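Local coordinates for protein alcohol dehydrogenase (Aeropyrum pernix, PDB 1H2B) that probably catalyses the NAD-dependent, zinc-assisted interconversion of alcohols with aldehydes or ketones, as a zinc-containing alcohol dehydrogenase, at residues B[53-58]-B[342-347]; B[75-81]-B[130-136]; B[164-169]-B[353-357]. All coordinates share one frame; numbering follows the deposited sequence.

Interaction 1: B[53-58]-B[342-347]; sequences VCHTDL and VLERLE. With ZN (zinc ion), chain J; NAJ (nicotinamide-adenine-dinucleotide (acidic form)), chain I; OCA (octanoic acid (caprylic acid)), chain H.
Leu58 pushes its forked end between Leu343 and Leu346, one turn apart on helix 339-347. Its CD2 methyl passes alongside that of Leu343, the two side chains coming from opposing helices, with Leu58 CD2 3.8 Å from Leu343 CD2; the other branch, CD1, rests on CG of Leu346. From the facing side Leu343 answers as a bump of its own: its CD2 settles among Val53 CG1, 3.7 Å away, Asp57 CB and Leu58 CD2. Val53 is turned with CG1 anti to its backbone N (chi1 -175°), which sends CG1 to Leu343 and leaves CG2 to meet Val342 CG1. Leu346 CD2 lies against the backbone at the start of helix 55-61, 3.8 Å from His55 N, while its CD1 lies beside the diphosphate of the dinucleotide.

No direct hydrogen bond crosses this apolar seam; a water at its edge donates to Glu347 OE1 and lies 2.7 Å from His55 NE2. The His55 ring carries Leu58 CD1 over the centre of one face, and its ND1 donates to phosphate oxygen O1A at 2.7 Å, nearly straight (173°). Cys54, the N-cap, and Asp57 form a capping box, with Cys54 N donating to Asp57 OD1; Cys54 SG also accepts from Thr56 N. The same SG binds the zinc at 2.3 Å, where His79 and Asp168 are the other protein ligands.

The contact thus docks helix 339-347 on the first turn of helix 55-61, beside strand 354-358, whose Ala355 pairs with Val53 and touches Val342, and near strand 331-335, where His334 packs on Val342.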
loop_
_atom_site.group_PDB
_atom_site.type_symbol
_atom_site.label_atom_id
_atom_site.label_comp_id
_atom_site.label_asym_id
_atom_site.label_seq_id
_atom_site.Cartn_x
_atom_site.Cartn_y
_atom_site.Cartn_z
ATOM N N VAL B 53 21.285 -13.114 -24.255
ATOM C CA VAL B 53 20.340 -13.582 -25.266
ATOM C C VAL B 53 19.052 -13.993 -24.528
ATOM O O VAL B 53 19.098 -14.805 -23.609
ATOM C CB VAL B 53 20.847 -14.825 -25.992
ATOM C CG1 VAL B 53 19.901 -15.205 -27.103
ATOM C CG2 VAL B 53 22.262 -14.564 -26.584
ATOM N N CYS B 54 17.953 -13.366 -24.894
ATOM C CA CYS B 54 16.691 -13.529 -24.196
ATOM C C CYS B 54 15.709 -14.367 -25.005
ATOM O O CYS B 54 15.752 -14.334 -26.246
ATOM C CB CYS B 54 16.117 -12.113 -23.980
ATOM S SG CYS B 54 14.562 -12.023 -23.032
ATOM N N HIS B 55 14.780 -15.062 -24.344
ATOM C CA HIS B 55 13.734 -15.682 -25.147
ATOM C C HIS B 55 12.960 -14.671 -26.016
ATOM O O HIS B 55 12.422 -15.025 -27.069
ATOM C CB HIS B 55 12.791 -16.529 -24.276
ATOM C CG HIS B 55 12.129 -17.659 -25.016
ATOM N ND1 HIS B 55 12.352 -18.971 -24.681
ATOM C CD2 HIS B 55 11.274 -17.665 -26.070
ATOM C CE1 HIS B 55 11.654 -19.752 -25.497
ATOM N NE2 HIS B 55 10.987 -18.987 -26.346
ATOM N N THR B 56 12.914 -13.401 -25.609
ATOM C CA THR B 56 12.317 -12.391 -26.452
ATOM C C THR B 56 12.989 -12.293 -27.810
ATOM O O THR B 56 12.325 -11.904 -28.784
ATOM C CB THR B 56 12.384 -11.047 -25.746
ATOM O OG1 THR B 56 11.403 -11.068 -24.703
ATOM C CG2 THR B 56 12.006 -9.881 -26.710
ATOM N N ASP B 57 14.280 -12.607 -27.853
ATOM C CA ASP B 57 14.997 -12.616 -29.154
ATOM C C ASP B 57 14.465 -13.674 -30.107
ATOM O O ASP B 57 14.376 -13.405 -31.321
ATOM C CB ASP B 57 16.497 -12.707 -28.928
ATOM C CG ASP B 57 16.985 -11.501 -28.173
ATOM O OD1 ASP B 57 17.813 -11.628 -27.240
ATOM O OD2 ASP B 57 16.503 -10.396 -28.477
ATOM N N LEU B 58 14.043 -14.819 -29.576
ATOM C CA LEU B 58 13.365 -15.798 -30.423
ATOM C C LEU B 58 12.017 -15.279 -30.892
ATOM O O LEU B 58 11.656 -15.395 -32.073
ATOM C CB LEU B 58 13.189 -17.110 -29.674
ATOM C CG LEU B 58 14.438 -17.873 -29.258
ATOM C CD1 LEU B 58 14.039 -18.922 -28.256
ATOM C CD2 LEU B 58 14.991 -18.524 -30.531
ATOM N N VAL B 342 23.221 -20.350 -30.546
ATOM C CA VAL B 342 22.664 -20.145 -29.203
ATOM C C VAL B 342 21.141 -20.023 -29.221
ATOM O O VAL B 342 20.459 -20.587 -28.355
ATOM C CB VAL B 342 23.305 -18.912 -28.520
ATOM C CG1 VAL B 342 22.555 -18.547 -27.205
ATOM C CG2 VAL B 342 24.754 -19.186 -28.248
ATOM N N LEU B 343 20.603 -19.281 -30.189
ATOM C CA LEU B 343 19.157 -19.139 -30.352
ATOM C C LEU B 343 18.511 -20.498 -30.635
ATOM O O LEU B 343 17.472 -20.812 -30.090
ATOM C CB LEU B 343 18.838 -18.174 -31.490
ATOM C CG LEU B 343 19.081 -16.681 -31.222
ATOM C CD1 LEU B 343 18.954 -15.886 -32.518
ATOM C CD2 LEU B 343 18.016 -16.188 -30.191
ATOM N N GLU B 344 19.156 -21.317 -31.478
ATOM C CA GLU B 344 18.670 -22.682 -31.663
ATOM C C GLU B 344 18.619 -23.484 -30.338
ATOM O O GLU B 344 17.597 -24.153 -30.035
ATOM C CB GLU B 344 19.546 -23.391 -32.706
ATOM C CG GLU B 344 19.255 -22.979 -34.145
ATOM C CD GLU B 344 20.368 -23.399 -35.117
ATOM O OE1 GLU B 344 20.957 -24.499 -34.944
ATOM O OE2 GLU B 344 20.661 -22.620 -36.060
ATOM N N ARG B 345 19.693 -23.443 -29.556
ATOM C CA ARG B 345 19.721 -24.151 -28.270
ATOM C C ARG B 345 18.618 -23.625 -27.349
ATOM O O ARG B 345 17.909 -24.387 -26.697
ATOM C CB ARG B 345 21.070 -23.987 -27.596
ATOM C CG ARG B 345 22.217 -24.704 -28.377
ATOM C CD ARG B 345 23.564 -24.579 -27.745
ATOM N NE ARG B 345 23.504 -24.840 -26.307
ATOM C CZ ARG B 345 23.936 -23.998 -25.370
ATOM N NH1 ARG B 345 24.503 -22.833 -25.705
ATOM N NH2 ARG B 345 23.805 -24.326 -24.092
ATOM N N LEU B 346 18.486 -22.305 -27.318
ATOM C CA LEU B 346 17.455 -21.708 -26.443
ATOM C C LEU B 346 16.065 -22.177 -26.815
ATOM O O LEU B 346 15.265 -22.503 -25.930
ATOM C CB LEU B 346 17.541 -20.163 -26.440
ATOM C CG LEU B 346 16.678 -19.445 -25.377
ATOM C CD1 LEU B 346 17.075 -19.764 -23.963
ATOM C CD2 LEU B 346 16.862 -17.931 -25.633
ATOM N N GLU B 347 15.754 -22.224 -28.116
ATOM C CA GLU B 347 14.438 -22.673 -28.579
ATOM C C GLU B 347 14.190 -24.110 -28.111
ATOM O O GLU B 347 13.034 -24.474 -27.821
ATOM C CB GLU B 347 14.366 -22.570 -30.110
ATOM C CG GLU B 347 13.108 -23.122 -30.769
ATOM C CD GLU B 347 11.858 -22.340 -30.435
ATOM O OE1 GLU B 347 11.957 -21.143 -30.047
ATOM O OE2 GLU B 347 10.763 -22.923 -30.567
HETATM ZN ZN ZN J . 14.394 -9.769 -22.902
HETATM P PA NAJ I . 13.949 -19.232 -21.244
HETATM O O1A NAJ I . 13.797 -19.919 -22.572
HETATM O O2A NAJ I . 15.354 -19.036 -20.652
HETATM O O5B NAJ I . 13.199 -20.016 -20.072
HETATM C C5B NAJ I . 11.922 -20.640 -20.261
HETATM C C4B NAJ I . 11.896 -21.751 -19.225
HETATM O O4B NAJ I . 10.557 -22.286 -19.220
HETATM C C3B NAJ I . 12.889 -22.880 -19.504
HETATM O O3B NAJ I . 13.655 -23.219 -18.336
HETATM C C2B NAJ I . 11.911 -23.966 -19.929
HETATM O O2B NAJ I . 12.407 -25.302 -19.748
HETATM C C1B NAJ I . 10.663 -23.695 -19.077
HETATM N N9A NAJ I . 9.426 -24.286 -19.586
HETATM C C8A NAJ I . 9.005 -24.525 -20.902
HETATM N N7A NAJ I . 7.756 -25.063 -20.882
HETATM C C5A NAJ I . 7.378 -25.179 -19.575
HETATM C C6A NAJ I . 6.245 -25.648 -18.957
HETATM N N6A NAJ I . 5.211 -26.171 -19.629
HETATM N N1A NAJ I . 6.159 -25.556 -17.592
HETATM C C2A NAJ I . 7.201 -25.078 -16.817
HETATM N N3A NAJ I . 8.321 -24.644 -17.434
HETATM C C4A NAJ I . 8.406 -24.700 -18.790
HETATM O O3 NAJ I . 13.186 -17.844 -21.382
HETATM P PN NAJ I . 13.516 -16.423 -20.691
HETATM O O1N NAJ I . 14.466 -15.675 -21.506
HETATM O O2N NAJ I . 13.783 -16.628 -19.254
HETATM O O5D NAJ I . 12.108 -15.690 -20.936
HETATM C C5D NAJ I . 10.968 -16.186 -20.238
HETATM C C4D NAJ I . 9.714 -15.550 -20.815
HETATM O O4D NAJ I . 9.678 -14.178 -20.383
HETATM C C3D NAJ I . 9.692 -15.487 -22.341
HETATM O O3D NAJ I . 8.317 -15.496 -22.768
HETATM C C2D NAJ I . 10.302 -14.110 -22.636
HETATM O O2D NAJ I . 9.993 -13.573 -23.892
HETATM C C1D NAJ I . 9.623 -13.324 -21.500
HETATM N N1N NAJ I . 10.168 -12.016 -21.134
HETATM C C2N NAJ I . 9.290 -11.139 -20.571
HETATM C C3N NAJ I . 9.739 -9.903 -20.135
HETATM C C7N NAJ I . 8.758 -8.925 -19.577
HETATM O O7N NAJ I . 9.273 -7.723 -19.265
HETATM N N7N NAJ I . 7.474 -9.178 -19.308
HETATM C C4N NAJ I . 11.115 -9.514 -20.231
HETATM C C5N NAJ I . 11.998 -10.545 -20.662
HETATM C C6N NAJ I . 11.520 -11.752 -21.134
HETATM C C1 OCA H . 12.084 -7.978 -23.008
HETATM C C2 OCA H . 10.658 -7.674 -23.489
HETATM C C3 OCA H . 10.343 -6.174 -23.357
HETATM C C4 OCA H . 9.129 -5.704 -24.142
HETATM C C5 OCA H . 9.042 -4.180 -24.068
HETATM C C6 OCA H . 7.722 -3.670 -24.643
HETATM C C7 OCA H . 7.535 -2.164 -24.499
HETATM C C8 OCA H . 6.200 -1.768 -25.106
HETATM O O1 OCA H . 12.589 -9.118 -23.207
HETATM O O2 OCA H . 12.737 -7.111 -22.391
HETATM O O HOH W 1 9.722 -19.924 -28.562
#

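Interaction 2: B[75-81]-B[130-136]; sequences YTLGHEN and GLNIDGG. With ZN (zinc ion), chain J; OCA (octanoic acid (caprylic acid)), chain H.
Thr76 to Gly78 runs beside Gly135 and Gly136, with Gly135 N donating to Thr76 O at 2.7 Å and Gly136 N to Gly78 O at 2.8 Å. This is an irregular pairing of loops in the GroES-like catalytic domain, and it carries the zinc ligand His79. Gly130 and Gly135, with no side chain, let the two backbones come this close around Gly78 O. That oxygen has a second donor, Asn81 ND2, which comes from above the carbonyl plane.

Asp134 crosses Thr76 and takes its backbone N-H on OD1 at 2.8 Å, on the anti side of the carboxylate; Arg20 salt-bridges the same oxygen and also donates to Thr76 OG1. The Tyr75 ring lies along the loop, its edge at the Gly130 carbonyl and its OH near Leu131 O.

With CG placed between its backbone N and carbonyl carbon (chi1 56°), His79 swings its ring to the zinc, which NE2 binds at 2.1 Å. Leu131 CD2 covers one face, off centre, in a CH-pi contact 3.7 Å from the ring centroid. The other ring nitrogen, ND1, donates in the ring plane to a water at 2.7 Å, which also accepts from Gly78 N and donates to Gly130 O.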
loop_
_atom_site.group_PDB
_atom_site.type_symbol
_atom_site.label_atom_id
_atom_site.label_comp_id
_atom_site.label_asym_id
_atom_site.label_seq_id
_atom_site.Cartn_x
_atom_site.Cartn_y
_atom_site.Cartn_z
ATOM N N TYR B 75 17.791 -4.237 -38.315
ATOM C CA TYR B 75 18.327 -3.678 -37.074
ATOM C C TYR B 75 19.021 -4.729 -36.243
ATOM O O TYR B 75 18.761 -5.932 -36.357
ATOM C CB TYR B 75 17.259 -2.967 -36.245
ATOM C CG TYR B 75 16.182 -3.823 -35.597
ATOM C CD1 TYR B 75 16.152 -4.014 -34.212
ATOM C CD2 TYR B 75 15.158 -4.384 -36.360
ATOM C CE1 TYR B 75 15.120 -4.751 -33.605
ATOM C CE2 TYR B 75 14.147 -5.111 -35.772
ATOM C CZ TYR B 75 14.128 -5.299 -34.395
ATOM O OH TYR B 75 13.083 -6.014 -33.840
ATOM N N THR B 76 19.922 -4.253 -35.389
ATOM C CA THR B 76 20.747 -5.114 -34.581
ATOM C C THR B 76 19.991 -5.472 -33.299
ATOM O O THR B 76 19.407 -4.601 -32.651
ATOM C CB THR B 76 21.981 -4.324 -34.200
ATOM O OG1 THR B 76 22.698 -4.032 -35.408
ATOM C CG2 THR B 76 22.954 -5.147 -33.369
ATOM N N LEU B 77 19.994 -6.760 -32.973
ATOM C CA LEU B 77 19.272 -7.168 -31.750
ATOM C C LEU B 77 20.206 -7.020 -30.546
ATOM O O LEU B 77 21.399 -6.699 -30.680
ATOM C CB LEU B 77 18.766 -8.616 -31.862
ATOM C CG LEU B 77 17.672 -8.942 -32.888
ATOM C CD1 LEU B 77 16.850 -10.198 -32.440
ATOM C CD2 LEU B 77 16.814 -7.822 -33.394
ATOM N N GLY B 78 19.646 -7.271 -29.362
ATOM C CA GLY B 78 20.408 -7.410 -28.103
ATOM C C GLY B 78 20.002 -6.323 -27.120
ATOM O O GLY B 78 20.402 -5.162 -27.295
ATOM N N HIS B 79 19.262 -6.683 -26.071
ATOM C CA HIS B 79 18.752 -5.662 -25.139
ATOM C C HIS B 79 19.140 -5.927 -23.679
ATOM O O HIS B 79 18.537 -5.341 -22.755
ATOM C CB HIS B 79 17.213 -5.549 -25.246
ATOM C CG HIS B 79 16.513 -6.854 -25.025
ATOM N ND1 HIS B 79 16.298 -7.760 -26.048
ATOM C CD2 HIS B 79 15.923 -7.380 -23.918
ATOM C CE1 HIS B 79 15.653 -8.809 -25.558
ATOM N NE2 HIS B 79 15.433 -8.616 -24.270
ATOM N N GLU B 80 20.185 -6.699 -23.483
ATOM C CA GLU B 80 20.606 -7.123 -22.153
ATOM C C GLU B 80 22.104 -6.923 -22.065
ATOM O O GLU B 80 22.921 -7.837 -22.192
ATOM C CB GLU B 80 20.145 -8.588 -21.925
ATOM C CG GLU B 80 20.441 -9.115 -20.531
ATOM C CD GLU B 80 19.788 -10.468 -20.334
ATOM O OE1 GLU B 80 20.469 -11.463 -20.613
ATOM O OE2 GLU B 80 18.609 -10.511 -19.930
ATOM N N ASN B 81 22.490 -5.663 -21.803
ATOM C CA ASN B 81 23.859 -5.252 -22.134
ATOM C C ASN B 81 24.690 -4.693 -21.002
ATOM O O ASN B 81 24.212 -3.878 -20.232
ATOM C CB ASN B 81 23.776 -4.197 -23.236
ATOM C CG ASN B 81 23.075 -4.767 -24.465
ATOM O OD1 ASN B 81 23.497 -5.815 -24.953
ATOM N ND2 ASN B 81 22.064 -4.071 -24.974
ATOM N N GLY B 130 17.669 -2.986 -29.376
ATOM C CA GLY B 130 17.482 -4.414 -29.525
ATOM C C GLY B 130 16.058 -4.830 -29.797
ATOM O O GLY B 130 15.850 -5.940 -30.282
ATOM N N LEU B 131 15.074 -4.010 -29.443
ATOM C CA LEU B 131 13.677 -4.410 -29.628
ATOM C C LEU B 131 13.134 -3.747 -30.857
ATOM O O LEU B 131 12.548 -4.405 -31.691
ATOM C CB LEU B 131 12.788 -3.980 -28.458
ATOM C CG LEU B 131 12.373 -5.094 -27.504
ATOM C CD1 LEU B 131 11.302 -5.963 -28.104
ATOM C CD2 LEU B 131 13.581 -5.938 -27.089
ATOM N N ASN B 132 13.287 -2.423 -30.922
ATOM C CA ASN B 132 12.841 -1.636 -32.072
ATOM C C ASN B 132 13.896 -0.773 -32.774
ATOM O O ASN B 132 13.600 -0.171 -33.821
ATOM C CB ASN B 132 11.551 -0.833 -31.742
ATOM C CG ASN B 132 11.757 0.286 -30.721
ATOM O OD1 ASN B 132 12.757 0.350 -30.020
ATOM N ND2 ASN B 132 10.783 1.183 -30.642
ATOM N N ILE B 133 15.107 -0.715 -32.220
ATOM C CA ILE B 133 16.247 0.019 -32.803
ATOM C C ILE B 133 17.503 -0.781 -32.513
ATOM O O ILE B 133 17.423 -1.778 -31.808
ATOM C CB ILE B 133 16.363 1.475 -32.216
ATOM C CG1 ILE B 133 16.544 1.488 -30.681
ATOM C CG2 ILE B 133 15.133 2.313 -32.560
ATOM C CD1 ILE B 133 16.981 2.857 -30.103
ATOM N N ASP B 134 18.654 -0.367 -33.049
ATOM C CA ASP B 134 19.866 -1.154 -32.910
ATOM C C ASP B 134 20.252 -1.385 -31.434
ATOM O O ASP B 134 20.212 -0.460 -30.588
ATOM C CB ASP B 134 21.039 -0.459 -33.555
ATOM C CG ASP B 134 21.002 -0.519 -35.065
ATOM O OD1 ASP B 134 20.407 -1.471 -35.621
ATOM O OD2 ASP B 134 21.587 0.366 -35.747
ATOM N N GLY B 135 20.624 -2.633 -31.179
ATOM C CA GLY B 135 21.031 -3.116 -29.862
ATOM C C GLY B 135 22.472 -3.554 -29.679
ATOM O O GLY B 135 23.435 -3.092 -30.361
ATOM N N GLY B 136 22.663 -4.457 -28.704
ATOM C CA GLY B 136 23.981 -4.769 -28.163
ATOM C C GLY B 136 24.737 -5.965 -28.755
ATOM O O GLY B 136 25.839 -6.285 -28.313
HETATM ZN ZN ZN J . 14.394 -9.769 -22.902
HETATM C C1 OCA H . 12.084 -7.978 -23.008
HETATM C C2 OCA H . 10.658 -7.674 -23.489
HETATM C C3 OCA H . 10.343 -6.174 -23.357
HETATM C C4 OCA H . 9.129 -5.704 -24.142
HETATM C C5 OCA H . 9.042 -4.180 -24.068
HETATM C C6 OCA H . 7.722 -3.670 -24.643
HETATM C C7 OCA H . 7.535 -2.164 -24.499
HETATM C C8 OCA H . 6.200 -1.768 -25.106
HETATM O O1 OCA H . 12.589 -9.118 -23.207
HETATM O O2 OCA H . 12.737 -7.111 -22.391
HETATM O O HOH W 2 16.950 -7.930 -28.624
#

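Interaction 3: B[164-169]-B[353-357]; sequences APLADA and GRAVL. With ZN (zinc ion), chain J; OCA (octanoic acid (caprylic acid)), chain H; NAJ (nicotinamide-adenine-dinucleotide (acidic form)), chain I.
The CB-CG part of Arg354 lies alongside the ring of Pro165, the two side chains pointing opposite ways. Pro165 CG is only 3.3 Å from Arg354 CG, a tight fit, and Pro165 CB touches that same carbon. Val356, two residues farther along the strand and on the same side of it, meets the ring at about a right angle: its CG2 presses on Pro165 CG at 3.6 Å. The other branch, CG1, reaches Ala164 CB. Pro165 CG thus sits in the notch between Arg354 CG and Val356 CG2, neighbours on one side of the strand.

Beyond this root the arginine bends at chi2 and chi3, which carries its guanidinium along the start of helix 166-181. Ala169 CB sits over one face of the planar group, toward its rim, 3.5 Å from NH2. The edge is turned to the cofactor, and NH1 gives an in-plane bond of 2.7 Å to the nicotinamide-side phosphate oxygen O1N (159°). Strand 354-358 belongs to the sheet of the GroES-like catalytic domain; helix 197-209 of the Rossmann coenzyme domain touches both Ala169 and Arg354, so this contact lies where the two domains meet at the cleft.

Asp168 comes to the same arginine from the metal side. Extended away from its own N (chi1 -175°), its carboxylate reaches the metal, and OD1 binds the zinc at 2.0 Å. Arg354 NH2 lies 4.0 Å from Asp168 OD1, too far for a direct bond. Glu80 links the two segments, its carboxylate salt-bridged to Arg354 NE and accepting from Ala169 N, while Asp168 OD2 stands 2.6 Å from octanoic acid O2.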
loop_
_atom_site.group_PDB
_atom_site.type_symbol
_atom_site.label_atom_id
_atom_site.label_comp_id
_atom_site.label_asym_id
_atom_site.label_seq_id
_atom_site.Cartn_x
_atom_site.Cartn_y
_atom_site.Cartn_z
ATOM N N ALA B 164 25.627 -9.326 -16.953
ATOM C CA ALA B 164 24.861 -8.862 -18.098
ATOM C C ALA B 164 23.358 -9.164 -17.963
ATOM O O ALA B 164 22.522 -8.283 -18.217
ATOM C CB ALA B 164 25.371 -9.451 -19.446
ATOM N N PRO B 165 23.003 -10.403 -17.589
ATOM C CA PRO B 165 21.565 -10.714 -17.540
ATOM C C PRO B 165 20.788 -9.909 -16.537
ATOM O O PRO B 165 19.555 -9.899 -16.700
ATOM C CB PRO B 165 21.548 -12.213 -17.202
ATOM C CG PRO B 165 22.830 -12.677 -17.865
ATOM C CD PRO B 165 23.810 -11.626 -17.351
ATOM N N LEU B 166 21.430 -9.243 -15.582
ATOM C CA LEU B 166 20.661 -8.408 -14.636
ATOM C C LEU B 166 19.924 -7.275 -15.379
ATOM O O LEU B 166 18.891 -6.766 -14.896
ATOM C CB LEU B 166 21.594 -7.786 -13.540
ATOM C CG LEU B 166 22.361 -8.855 -12.765
ATOM C CD1 LEU B 166 23.269 -8.086 -11.830
ATOM C CD2 LEU B 166 21.404 -9.740 -11.906
ATOM N N ALA B 167 20.433 -6.883 -16.564
ATOM C CA ALA B 167 19.898 -5.739 -17.305
ATOM C C ALA B 167 18.521 -5.975 -17.916
ATOM O O ALA B 167 17.816 -5.027 -18.220
ATOM C CB ALA B 167 20.862 -5.349 -18.434
ATOM N N ASP B 168 18.107 -7.241 -18.023
ATOM C CA ASP B 168 16.777 -7.503 -18.563
ATOM C C ASP B 168 16.136 -8.703 -17.839
ATOM O O ASP B 168 15.101 -8.571 -17.186
ATOM C CB ASP B 168 16.879 -7.792 -20.049
ATOM C CG ASP B 168 15.550 -7.940 -20.694
ATOM O OD1 ASP B 168 15.307 -9.073 -21.203
ATOM O OD2 ASP B 168 14.701 -7.021 -20.732
ATOM N N ALA B 169 16.768 -9.865 -17.925
ATOM C CA ALA B 169 16.267 -11.019 -17.157
ATOM C C ALA B 169 16.163 -10.704 -15.670
ATOM O O ALA B 169 15.103 -10.957 -15.046
ATOM C CB ALA B 169 17.165 -12.249 -17.334
ATOM N N GLY B 353 20.279 -21.654 -17.478
ATOM C CA GLY B 353 20.387 -20.249 -17.065
ATOM C C GLY B 353 20.289 -19.317 -18.268
ATOM O O GLY B 353 19.351 -19.400 -19.034
ATOM N N ARG B 354 21.305 -18.481 -18.449
ATOM C CA ARG B 354 21.304 -17.427 -19.451
ATOM C C ARG B 354 22.554 -17.480 -20.286
ATOM O O ARG B 354 23.644 -17.461 -19.747
ATOM C CB ARG B 354 21.259 -16.090 -18.704
ATOM C CG ARG B 354 20.992 -14.878 -19.557
ATOM C CD ARG B 354 19.765 -15.006 -20.391
ATOM N NE ARG B 354 18.959 -13.809 -20.463
ATOM C CZ ARG B 354 17.656 -13.848 -20.718
ATOM N NH1 ARG B 354 17.027 -15.019 -20.878
ATOM N NH2 ARG B 354 16.984 -12.712 -20.803
ATOM N N ALA B 355 22.366 -17.459 -21.600
ATOM C CA ALA B 355 23.492 -17.350 -22.512
ATOM C C ALA B 355 23.882 -15.884 -22.629
ATOM O O ALA B 355 23.012 -15.004 -22.741
ATOM C CB ALA B 355 23.126 -17.927 -23.842
ATOM N N VAL B 356 25.191 -15.609 -22.619
ATOM C CA VAL B 356 25.690 -14.216 -22.740
ATOM C C VAL B 356 26.777 -14.258 -23.826
ATOM O O VAL B 356 27.629 -15.168 -23.793
ATOM C CB VAL B 356 26.281 -13.749 -21.430
ATOM C CG1 VAL B 356 26.881 -12.370 -21.554
ATOM C CG2 VAL B 356 25.195 -13.699 -20.341
ATOM N N LEU B 357 26.698 -13.334 -24.778
ATOM C CA LEU B 357 27.664 -13.223 -25.908
ATOM C C LEU B 357 28.716 -12.188 -25.614
ATOM O O LEU B 357 28.423 -11.131 -25.075
ATOM C CB LEU B 357 26.979 -12.899 -27.240
ATOM C CG LEU B 357 25.783 -13.810 -27.526
ATOM C CD1 LEU B 357 25.207 -13.408 -28.877
ATOM C CD2 LEU B 357 26.105 -15.327 -27.446
HETATM ZN ZN ZN J . 14.394 -9.769 -22.902
HETATM C C1 OCA H . 12.084 -7.978 -23.008
HETATM C C2 OCA H . 10.658 -7.674 -23.489
HETATM C C3 OCA H . 10.343 -6.174 -23.357
HETATM C C4 OCA H . 9.129 -5.704 -24.142
HETATM C C5 OCA H . 9.042 -4.180 -24.068
HETATM C C6 OCA H . 7.722 -3.670 -24.643
HETATM C C7 OCA H . 7.535 -2.164 -24.499
HETATM C C8 OCA H . 6.200 -1.768 -25.106
HETATM O O1 OCA H . 12.589 -9.118 -23.207
HETATM O O2 OCA H . 12.737 -7.111 -22.391
HETATM P PA NAJ I . 13.949 -19.232 -21.244
HETATM O O1A NAJ I . 13.797 -19.919 -22.572
HETATM O O2A NAJ I . 15.354 -19.036 -20.652
HETATM O O5B NAJ I . 13.199 -20.016 -20.072
HETATM C C5B NAJ I . 11.922 -20.640 -20.261
HETATM C C4B NAJ I . 11.896 -21.751 -19.225
HETATM O O4B NAJ I . 10.557 -22.286 -19.220
HETATM C C3B NAJ I . 12.889 -22.880 -19.504
HETATM O O3B NAJ I . 13.655 -23.219 -18.336
HETATM C C2B NAJ I . 11.911 -23.966 -19.929
HETATM O O2B NAJ I . 12.407 -25.302 -19.748
HETATM C C1B NAJ I . 10.663 -23.695 -19.077
HETATM N N9A NAJ I . 9.426 -24.286 -19.586
HETATM C C8A NAJ I . 9.005 -24.525 -20.902
HETATM N N7A NAJ I . 7.756 -25.063 -20.882
HETATM C C5A NAJ I . 7.378 -25.179 -19.575
HETATM C C6A NAJ I . 6.245 -25.648 -18.957
HETATM N N6A NAJ I . 5.211 -26.171 -19.629
HETATM N N1A NAJ I . 6.159 -25.556 -17.592
HETATM C C2A NAJ I . 7.201 -25.078 -16.817
HETATM N N3A NAJ I . 8.321 -24.644 -17.434
HETATM C C4A NAJ I . 8.406 -24.700 -18.790
HETATM O O3 NAJ I . 13.186 -17.844 -21.382
HETATM P PN NAJ I . 13.516 -16.423 -20.691
HETATM O O1N NAJ I . 14.466 -15.675 -21.506
HETATM O O2N NAJ I . 13.783 -16.628 -19.254
HETATM O O5D NAJ I . 12.108 -15.690 -20.936
HETATM C C5D NAJ I . 10.968 -16.186 -20.238
HETATM C C4D NAJ I . 9.714 -15.550 -20.815
HETATM O O4D NAJ I . 9.678 -14.178 -20.383
HETATM C C3D NAJ I . 9.692 -15.487 -22.341
HETATM O O3D NAJ I . 8.317 -15.496 -22.768
HETATM C C2D NAJ I . 10.302 -14.110 -22.636
HETATM O O2D NAJ I . 9.993 -13.573 -23.892
HETATM C C1D NAJ I . 9.623 -13.324 -21.500
HETATM N N1N NAJ I . 10.168 -12.016 -21.134
HETATM C C2N NAJ I . 9.290 -11.139 -20.571
HETATM C C3N NAJ I . 9.739 -9.903 -20.135
HETATM C C7N NAJ I . 8.758 -8.925 -19.577
HETATM O O7N NAJ I . 9.273 -7.723 -19.265
HETATM N N7N NAJ I . 7.474 -9.178 -19.308
HETATM C C4N NAJ I . 11.115 -9.514 -20.231
HETATM C C5N NAJ I . 11.998 -10.545 -20.662
HETATM C C6N NAJ I . 11.520 -11.752 -21.134
#

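All three contacts are largely buried and converge on one zinc, each supplying a protein ligand: Cys54, His79 and Asp168. Their chemistry differs with position. Interaction 1 is apolar between helices, with a water-bridged polar edge beside the coenzyme diphosphate; interaction 2, within the GroES-like domain, relies on backbone bonds and glycines and reaches an exposed edge at Asp134; interaction 3, nearest the centre of the chain, pairs a proline-valine patch with a charged arginine. Interactions 1 and 3 use consecutive elements, helix 339-347 and strand 354-358, and are joined through Val53 and Ala355. Glu80 ties interaction 2 to both segments of interaction 3, and Asp57 of interaction 1 packs on His79.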